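Local atomic coordinates of Tat-secreted protein Rv2525c (Mycobacterium tuberculosis, PDB entry 4PMQ), a protein that may function as a peptidoglycan hydrolase with glycosidase activity, and in vitro displays esterase activity toward p-nitrophenyl esters. Residues K45-S50 and A95-P100; C65-K70 and Y106-D111; D110-Y115 and Y141-T146. All blocks are in the same frame, centred on the assembly; numbering follows the deposited sequence. Where two conformers were deposited one is given.

How the interactions relate
From the N terminus, the chain first opens interaction 1 at 45-50, where helix 49-57 begins, then runs through strand 61-66 and opens interaction 2 at 65-70. Helix 79-96 ends at 95-100 and closes interaction 1; strand 105-108 then brings in 106-111 and closes interaction 2, so the two loops cross. They also touch, through Lys45 NZ and the carbonyl oxygen of Gln67. Interaction 3 opens on Asp110 and Asp111, which it shares with interaction 2, and closes at 141-146 after helix 115-133. Interaction 2 pairs strands 61-66 and 105-108, interaction 3 joins the loop after strand 105-108 to the end of strand 138-142 and the start of helix 144-153, and interaction 1 joins two helix ends at the periphery.

Interaction 1: residues K45-S50 and A95-P100; sequences KPIQLS and AAAGGP
The Schellman motif that ends helix 79-96 packs against the start of helix 49-57 and the loop residue Ile47 before it, with Ala97 and Gly98 on one side and Ile47 and Leu49 on the other. The CD1 branch of Leu49, placed by a chi2 of 66°, lies against the end of the other helix: Leu49 CD1 is 3.4 Å from Ala97 O. The same methyl touches the backbone at Gly98 N, 3.8 Å from Leu49 CD1, and occupies the direction in which a CB on Gly98 would point. Gly98 has a positive phi (83°) and is the C-prime residue of the motif. Its N donates to Ala95 O at 3.0 Å, while Gly99 N reaches back to His94 O.

Ala97 CB touches the loop before helix 49-57. It meets the carbonyl of Ile47, with Ala97 CB to Ile47 O at 3.5 Å, and also the Ile47 CG2 methyl, 4.0 Å from Ala97 CB. Trp205 touches Ala97 as well, and Ile47 is joined by backbone hydrogen bonding to Tyr31.

One water links the two helix ends. It accepts from Leu49 N at 2.9 Å and donates to Ala96 O at 3.1 Å, satisfying an amide of a helix N terminus and a carbonyl of a helix C terminus together. Gln48, the N-cap residue, adds a weak bond from this water to its OE1.

The direct contact is thus methyl groups against backbone and against each other. The paired bonds from Gly98 N and Gly99 N are those of a glycine-terminated Schellman helix stop, here set beside the N terminus of helix 49-57 in a TIM-barrel-like fold.

Interaction 2: residues C65-K70 and Y106-D111; sequences CYQYGK and YASIDD. With GOL (glycerol), chain E.
Cys65 and Tyr106 pair where two parallel strands, 61-66 and 105-108, run side by side; with helix 79-96 between them in sequence they form a beta-alpha-beta unit of the TIM-barrel-like fold. The CB atoms of Cys65 and Tyr106 touch on the same face of the sheet, and Cys65 SG lies 4.0 Å from O3 of a bound glycerol.

Tyr66 carries the strand pairing. Its N donates to Tyr106 O at 2.8 Å, and its carbonyl oxygen receives Ser108 N at 3.0 Å. In the Ser108 conformer described here, one of two modelled, Ser108 OG also donates to Tyr66 O, from above the carbonyl plane. The Tyr66 ring turns away from this contact, with its OH bonded to His86 and its ring edge-to-face with Trp129.

Gln67 leaves the strand with CG anti to its backbone N (chi1 -173°) and an extended chain that crosses Asp110 at about a right angle. Both amide hydrogens are used: Gln67 NE2 donates to Asp110 OD2 at 2.9 Å and to Gly69 O at 3.1 Å. Both acceptors lie near the amide plane, which fixes the rotation of the group and presents OE1 to the glycerol, whose O2 donates to Gln67 OE1 at 2.8 Å. Glycerol O3 bonds to Ser108 OG, and the molecule is also hydrogen-bonded to Tyr31, Tyr141 and Gln179, consistent with a pocket at the C-terminal ends of the strands, although it probably comes from the crystallisation liquor.

Lys70, which also lies near a bound L-tartrate, closes the segment with a salt bridge: its chain bends at the last torsion, and NZ meets the syn lone pair of Asp110 OD2 at 2.9 Å, whereas Gln67 NE2 approaches that oxygen from the anti side.

Interaction 3: residues D110-Y115 and Y141-T146; sequences DDNPSY and YANSKT
Asn112 and Asn143 cross at about a right angle, their amide planes turned 78° apart, with Asn112 OD1 standing 3.0 Å from Asn143 ND2. Next to them the Pro113 ring and the Asn143 side chain approach tip to tip, Pro113 CD being 4.2 Å from Asn143 ND2. The same edge of the ring, CG and CD, also meets Thr146, with Pro113 CG 3.4 Å from Thr146 OG1.

The Asn143 side chain is fixed by its own helix. With chi1 of 62°, CG lies between the backbone N and the carbonyl carbon, and the side chain folds over the first turn as the N-cap: Thr146 N donates to Asn143 OD1 at 2.8 Å in a nearly straight bond, and Thr146 OG1 donates to the same oxygen from above the carbonyl plane. The other branch of the amide, ND2, donates to Trp164 O and to a water. The contact thus joins the loop after strand 105-108 to the turn between strand 138-142 and helix 144-153, two neighbouring beta-alpha connections at the C-terminal ends of parallel strands, the side of a TIM-barrel fold that usually carries the active site.

A second water spans the backbones, donating to Asp111 O at 2.8 Å and to Thr146 OG1, and accepting from Asn143 N at 2.9 Å. Nearer the strands, the side chains of Asp110 and Tyr141 lie side by side and point the same way, carboxylate and ring planes 43° apart. Asp110 OD1 sits at the ring edge, near its plane, 4.2 Å from Tyr141 CE2, while OD2 is held by Gln67 and Lys70 and Tyr141 OH is hydrogen-bonded to Gln179 and to the bound glycerol.

Interaction 1: residues K45-S50 and A95-P100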
# COMPACT_ATOMS: atom_id res chain seq x y z
N LYS A 45 -4.86 -3.56 -11.04
CA LYS A 45 -3.81 -4.45 -10.51
C LYS A 45 -3.17 -5.28 -11.63
O LYS A 45 -3.89 -6.01 -12.29
CB LYS A 45 -4.39 -5.42 -9.47
CG LYS A 45 -5.01 -4.82 -8.23
CD LYS A 45 -5.26 -5.95 -7.20
CE LYS A 45 -5.85 -5.41 -5.93
NZ LYS A 45 -6.03 -6.53 -4.95
N PRO A 46 -1.85 -5.31 -11.80
CA PRO A 46 -0.83 -4.47 -11.17
C PRO A 46 -0.58 -3.22 -12.00
O PRO A 46 -0.96 -3.18 -13.19
CB PRO A 46 0.41 -5.38 -11.22
CG PRO A 46 0.23 -6.24 -12.44
CD PRO A 46 -1.25 -6.18 -12.84
N ILE A 47 0.07 -2.22 -11.42
CA ILE A 47 0.49 -1.05 -12.19
C ILE A 47 1.45 -1.54 -13.28
O ILE A 47 2.32 -2.37 -12.99
CB ILE A 47 1.15 0.03 -11.28
CG1 ILE A 47 1.68 1.21 -12.13
CG2 ILE A 47 2.24 -0.56 -10.35
CD1 ILE A 47 2.18 2.50 -11.33
N GLN A 48 1.29 -1.04 -14.53
CA GLN A 48 2.18 -1.39 -15.63
C GLN A 48 3.19 -0.26 -15.87
O GLN A 48 2.93 0.91 -15.52
CB GLN A 48 1.37 -1.67 -16.93
CG GLN A 48 0.26 -2.73 -16.81
CD GLN A 48 0.80 -4.13 -16.59
OE1 GLN A 48 1.82 -4.55 -17.15
NE2 GLN A 48 0.07 -4.92 -15.80
N LEU A 49 4.31 -0.59 -16.56
CA LEU A 49 5.32 0.43 -16.86
C LEU A 49 4.73 1.69 -17.54
O LEU A 49 5.08 2.82 -17.15
CB LEU A 49 6.40 -0.19 -17.74
CG LEU A 49 7.56 0.76 -18.15
CD1 LEU A 49 8.39 1.19 -16.95
CD2 LEU A 49 8.47 0.07 -19.18
N SER A 50 3.82 1.50 -18.51
CA SER A 50 3.24 2.63 -19.28
C SER A 50 2.46 3.59 -18.36
O SER A 50 2.54 4.81 -18.54
CB SER A 50 2.32 2.12 -20.38
OG SER A 50 1.25 1.34 -19.86
N ALA A 95 9.46 -3.87 -9.87
CA ALA A 95 10.57 -3.67 -10.80
C ALA A 95 10.09 -3.62 -12.26
O ALA A 95 10.58 -2.79 -13.04
CB ALA A 95 11.61 -4.76 -10.61
N ALA A 96 9.06 -4.44 -12.60
CA ALA A 96 8.53 -4.54 -13.98
C ALA A 96 7.84 -3.23 -14.39
O ALA A 96 7.83 -2.90 -15.57
CB ALA A 96 7.57 -5.71 -14.10
N ALA A 97 7.29 -2.48 -13.40
CA ALA A 97 6.63 -1.19 -13.66
C ALA A 97 7.66 -0.03 -13.60
O ALA A 97 7.28 1.14 -13.73
CB ALA A 97 5.52 -0.97 -12.64
N GLY A 98 8.95 -0.36 -13.48
CA GLY A 98 10.02 0.64 -13.43
C GLY A 98 10.24 1.23 -12.05
O GLY A 98 10.92 2.26 -11.92
N GLY A 99 9.72 0.55 -11.03
CA GLY A 99 9.87 0.97 -9.64
C GLY A 99 11.30 0.75 -9.16
O GLY A 99 11.87 -0.31 -9.42
N PRO A 100 11.95 1.77 -8.56
CA PRO A 100 13.34 1.57 -8.11
C PRO A 100 13.46 0.75 -6.81
O PRO A 100 12.54 0.72 -5.97
CB PRO A 100 13.84 3.00 -7.91
CG PRO A 100 12.62 3.77 -7.49
CD PRO A 100 11.46 3.13 -8.24
O HOH W 1 4.92 -3.44 -16.62

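Interaction 2: residues C65-K70 and Y106-D111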
# COMPACT_ATOMS: atom_id res chain seq x y z
N CYS A 65 2.06 -0.44 -3.27
CA CYS A 65 1.46 -1.20 -2.20
C CYS A 65 1.12 -2.58 -2.71
O CYS A 65 1.01 -2.80 -3.93
CB CYS A 65 0.23 -0.50 -1.63
SG CYS A 65 -1.15 -0.38 -2.79
N TYR A 66 0.98 -3.51 -1.81
CA TYR A 66 0.71 -4.89 -2.20
C TYR A 66 -0.49 -5.42 -1.48
O TYR A 66 -0.51 -5.42 -0.26
CB TYR A 66 1.93 -5.77 -1.85
CG TYR A 66 1.79 -7.19 -2.35
CD1 TYR A 66 1.04 -8.14 -1.63
CD2 TYR A 66 2.38 -7.59 -3.54
CE1 TYR A 66 0.86 -9.43 -2.12
CE2 TYR A 66 2.20 -8.89 -4.05
CZ TYR A 66 1.43 -9.80 -3.33
OH TYR A 66 1.28 -11.08 -3.79
N GLN A 67 -1.44 -5.97 -2.23
CA GLN A 67 -2.57 -6.70 -1.65
C GLN A 67 -3.06 -7.67 -2.68
O GLN A 67 -3.53 -7.25 -3.74
CB GLN A 67 -3.72 -5.80 -1.17
CG GLN A 67 -4.77 -6.65 -0.42
CD GLN A 67 -5.89 -5.90 0.23
OE1 GLN A 67 -5.85 -4.69 0.42
NE2 GLN A 67 -6.91 -6.65 0.64
N TYR A 68 -2.95 -8.95 -2.38
CA TYR A 68 -3.42 -9.97 -3.31
C TYR A 68 -4.76 -10.51 -2.83
O TYR A 68 -5.76 -10.36 -3.54
CB TYR A 68 -2.38 -11.09 -3.49
CG TYR A 68 -2.89 -12.22 -4.35
CD1 TYR A 68 -2.94 -12.11 -5.75
CD2 TYR A 68 -3.31 -13.42 -3.78
CE1 TYR A 68 -3.42 -13.16 -6.54
CE2 TYR A 68 -3.81 -14.47 -4.57
CZ TYR A 68 -3.83 -14.35 -5.95
OH TYR A 68 -4.31 -15.41 -6.70
N GLY A 69 -4.78 -11.18 -1.67
CA GLY A 69 -5.99 -11.75 -1.09
C GLY A 69 -6.75 -10.78 -0.20
O GLY A 69 -6.37 -9.61 -0.05
N LYS A 70 -7.84 -11.27 0.40
CA LYS A 70 -8.70 -10.46 1.27
C LYS A 70 -9.55 -11.37 2.14
O LYS A 70 -9.94 -12.44 1.68
CB LYS A 70 -9.63 -9.59 0.40
CG LYS A 70 -10.32 -8.45 1.16
CD LYS A 70 -11.44 -7.83 0.32
CE LYS A 70 -11.92 -6.50 0.85
NZ LYS A 70 -10.94 -5.41 0.58
N TYR A 106 4.46 -1.11 0.33
CA TYR A 106 3.56 -1.20 1.49
C TYR A 106 2.77 -2.51 1.45
O TYR A 106 1.83 -2.61 0.66
CB TYR A 106 2.60 -0.02 1.52
CG TYR A 106 3.22 1.28 1.98
CD1 TYR A 106 3.91 2.10 1.09
CD2 TYR A 106 3.09 1.71 3.30
CE1 TYR A 106 4.47 3.31 1.51
CE2 TYR A 106 3.59 2.95 3.71
CZ TYR A 106 4.30 3.74 2.82
OH TYR A 106 4.76 4.97 3.25
N ALA A 107 3.17 -3.50 2.27
CA ALA A 107 2.46 -4.79 2.43
C ALA A 107 1.13 -4.52 3.16
O ALA A 107 1.12 -3.82 4.19
CB ALA A 107 3.32 -5.77 3.20
N SER A 108 0.01 -5.09 2.66
CA SER A 108 -1.28 -4.80 3.27
C SER A 108 -1.75 -5.77 4.35
O SER A 108 -1.72 -7.01 4.19
CB SER A 108 -2.36 -4.71 2.21
OG SER A 108 -1.99 -3.69 1.31
N ILE A 109 -2.23 -5.17 5.45
CA ILE A 109 -2.87 -5.82 6.58
C ILE A 109 -4.28 -5.20 6.54
O ILE A 109 -4.57 -4.29 7.31
CB ILE A 109 -2.16 -5.69 7.95
CG1 ILE A 109 -0.64 -6.07 7.92
CG2 ILE A 109 -2.94 -6.51 9.02
CD1 ILE A 109 -0.29 -7.44 7.37
N ASP A 110 -5.13 -5.64 5.55
CA ASP A 110 -6.46 -5.11 5.29
C ASP A 110 -7.47 -5.77 6.24
O ASP A 110 -8.43 -6.41 5.84
CB ASP A 110 -6.79 -5.38 3.80
CG ASP A 110 -8.11 -4.78 3.35
OD1 ASP A 110 -8.52 -3.74 3.93
OD2 ASP A 110 -8.75 -5.38 2.46
N ASP A 111 -7.18 -5.64 7.54
CA ASP A 111 -7.91 -6.27 8.64
C ASP A 111 -7.73 -5.48 9.92
O ASP A 111 -6.89 -4.56 10.00
CB ASP A 111 -7.32 -7.70 8.84
CG ASP A 111 -7.90 -8.72 7.88
OD1 ASP A 111 -9.12 -8.99 7.97
OD2 ASP A 111 -7.15 -9.22 7.02
C1 GOL E . -6.05 0.32 0.00
O1 GOL E . -7.40 0.40 0.42
C2 GOL E . -5.50 -1.06 0.28
O2 GOL E . -6.21 -2.03 -0.51
C3 GOL E . -4.03 -1.06 -0.06
O3 GOL E . -3.56 -2.37 -0.35

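Interaction 3: residues D110-Y115 and Y141-T146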
# COMPACT_ATOMS: atom_id res chain seq x y z
N ASP A 110 -5.13 -5.64 5.55
CA ASP A 110 -6.46 -5.11 5.29
C ASP A 110 -7.47 -5.77 6.24
O ASP A 110 -8.43 -6.41 5.84
CB ASP A 110 -6.79 -5.38 3.80
CG ASP A 110 -8.11 -4.78 3.35
OD1 ASP A 110 -8.52 -3.74 3.93
OD2 ASP A 110 -8.75 -5.38 2.46
N ASP A 111 -7.18 -5.64 7.54
CA ASP A 111 -7.91 -6.27 8.64
C ASP A 111 -7.73 -5.48 9.92
O ASP A 111 -6.89 -4.56 10.00
CB ASP A 111 -7.32 -7.70 8.84
CG ASP A 111 -7.90 -8.72 7.88
OD1 ASP A 111 -9.12 -8.99 7.97
OD2 ASP A 111 -7.15 -9.22 7.02
N ASN A 112 -8.49 -5.89 10.95
CA ASN A 112 -8.46 -5.32 12.29
C ASN A 112 -8.09 -6.48 13.22
O ASN A 112 -8.96 -7.10 13.85
CB ASN A 112 -9.83 -4.69 12.64
CG ASN A 112 -9.83 -4.12 14.04
OD1 ASN A 112 -8.75 -3.87 14.60
ND2 ASN A 112 -11.02 -3.91 14.62
N PRO A 113 -6.79 -6.85 13.24
CA PRO A 113 -6.39 -8.07 13.95
C PRO A 113 -6.27 -7.93 15.46
O PRO A 113 -5.96 -6.84 15.97
CB PRO A 113 -5.00 -8.36 13.36
CG PRO A 113 -4.45 -7.00 13.07
CD PRO A 113 -5.63 -6.23 12.54
N SER A 114 -6.40 -9.08 16.15
CA SER A 114 -6.11 -9.20 17.57
C SER A 114 -4.59 -9.25 17.77
O SER A 114 -3.85 -9.60 16.82
CB SER A 114 -6.71 -10.48 18.12
OG SER A 114 -6.06 -11.57 17.48
N TYR A 115 -4.14 -9.06 19.03
CA TYR A 115 -2.71 -9.19 19.34
C TYR A 115 -2.24 -10.64 19.03
O TYR A 115 -1.13 -10.84 18.54
CB TYR A 115 -2.46 -8.82 20.81
CG TYR A 115 -0.99 -8.87 21.16
CD1 TYR A 115 -0.11 -7.89 20.72
CD2 TYR A 115 -0.49 -9.89 21.98
CE1 TYR A 115 1.25 -7.96 21.01
CE2 TYR A 115 0.86 -9.94 22.32
CZ TYR A 115 1.73 -8.98 21.83
OH TYR A 115 3.06 -9.03 22.15
N TYR A 141 0.59 -1.26 5.55
CA TYR A 141 -0.74 -0.64 5.49
C TYR A 141 -1.53 -1.36 6.57
O TYR A 141 -1.76 -2.57 6.47
CB TYR A 141 -1.39 -0.81 4.09
CG TYR A 141 -2.87 -0.52 4.03
CD1 TYR A 141 -3.36 0.80 4.03
CD2 TYR A 141 -3.80 -1.55 3.92
CE1 TYR A 141 -4.72 1.07 3.88
CE2 TYR A 141 -5.17 -1.29 3.84
CZ TYR A 141 -5.62 0.02 3.80
OH TYR A 141 -6.97 0.24 3.65
N ALA A 142 -1.90 -0.66 7.64
CA ALA A 142 -2.60 -1.29 8.76
C ALA A 142 -3.30 -0.23 9.57
O ALA A 142 -3.01 0.96 9.36
CB ALA A 142 -1.58 -2.02 9.65
N ASN A 143 -4.14 -0.64 10.56
CA ASN A 143 -4.75 0.37 11.44
C ASN A 143 -3.66 0.88 12.44
O ASN A 143 -2.51 0.37 12.45
CB ASN A 143 -5.97 -0.19 12.16
CG ASN A 143 -5.66 -1.35 13.07
OD1 ASN A 143 -4.59 -1.43 13.71
ND2 ASN A 143 -6.63 -2.24 13.27
N SER A 144 -3.98 1.93 13.20
CA SER A 144 -2.99 2.56 14.07
C SER A 144 -2.53 1.65 15.21
O SER A 144 -1.38 1.78 15.64
CB SER A 144 -3.52 3.88 14.62
OG SER A 144 -4.65 3.67 15.43
N LYS A 145 -3.40 0.72 15.68
CA LYS A 145 -3.05 -0.25 16.72
C LYS A 145 -1.95 -1.19 16.21
O LYS A 145 -0.98 -1.49 16.93
CB LYS A 145 -4.29 -1.05 17.13
CG LYS A 145 -4.01 -2.01 18.30
CD LYS A 145 -5.29 -2.61 18.86
CE LYS A 145 -5.14 -3.13 20.28
NZ LYS A 145 -4.55 -2.13 21.22
N THR A 146 -2.12 -1.68 14.98
CA THR A 146 -1.18 -2.61 14.35
C THR A 146 0.14 -1.89 14.02
O THR A 146 1.23 -2.46 14.20
CB THR A 146 -1.85 -3.27 13.11
OG1 THR A 146 -3.04 -3.95 13.54
CG2 THR A 146 -0.92 -4.31 12.44
O HOH W 2 -4.39 -3.55 10.81
O HOH W 3 -5.54 -4.09 15.26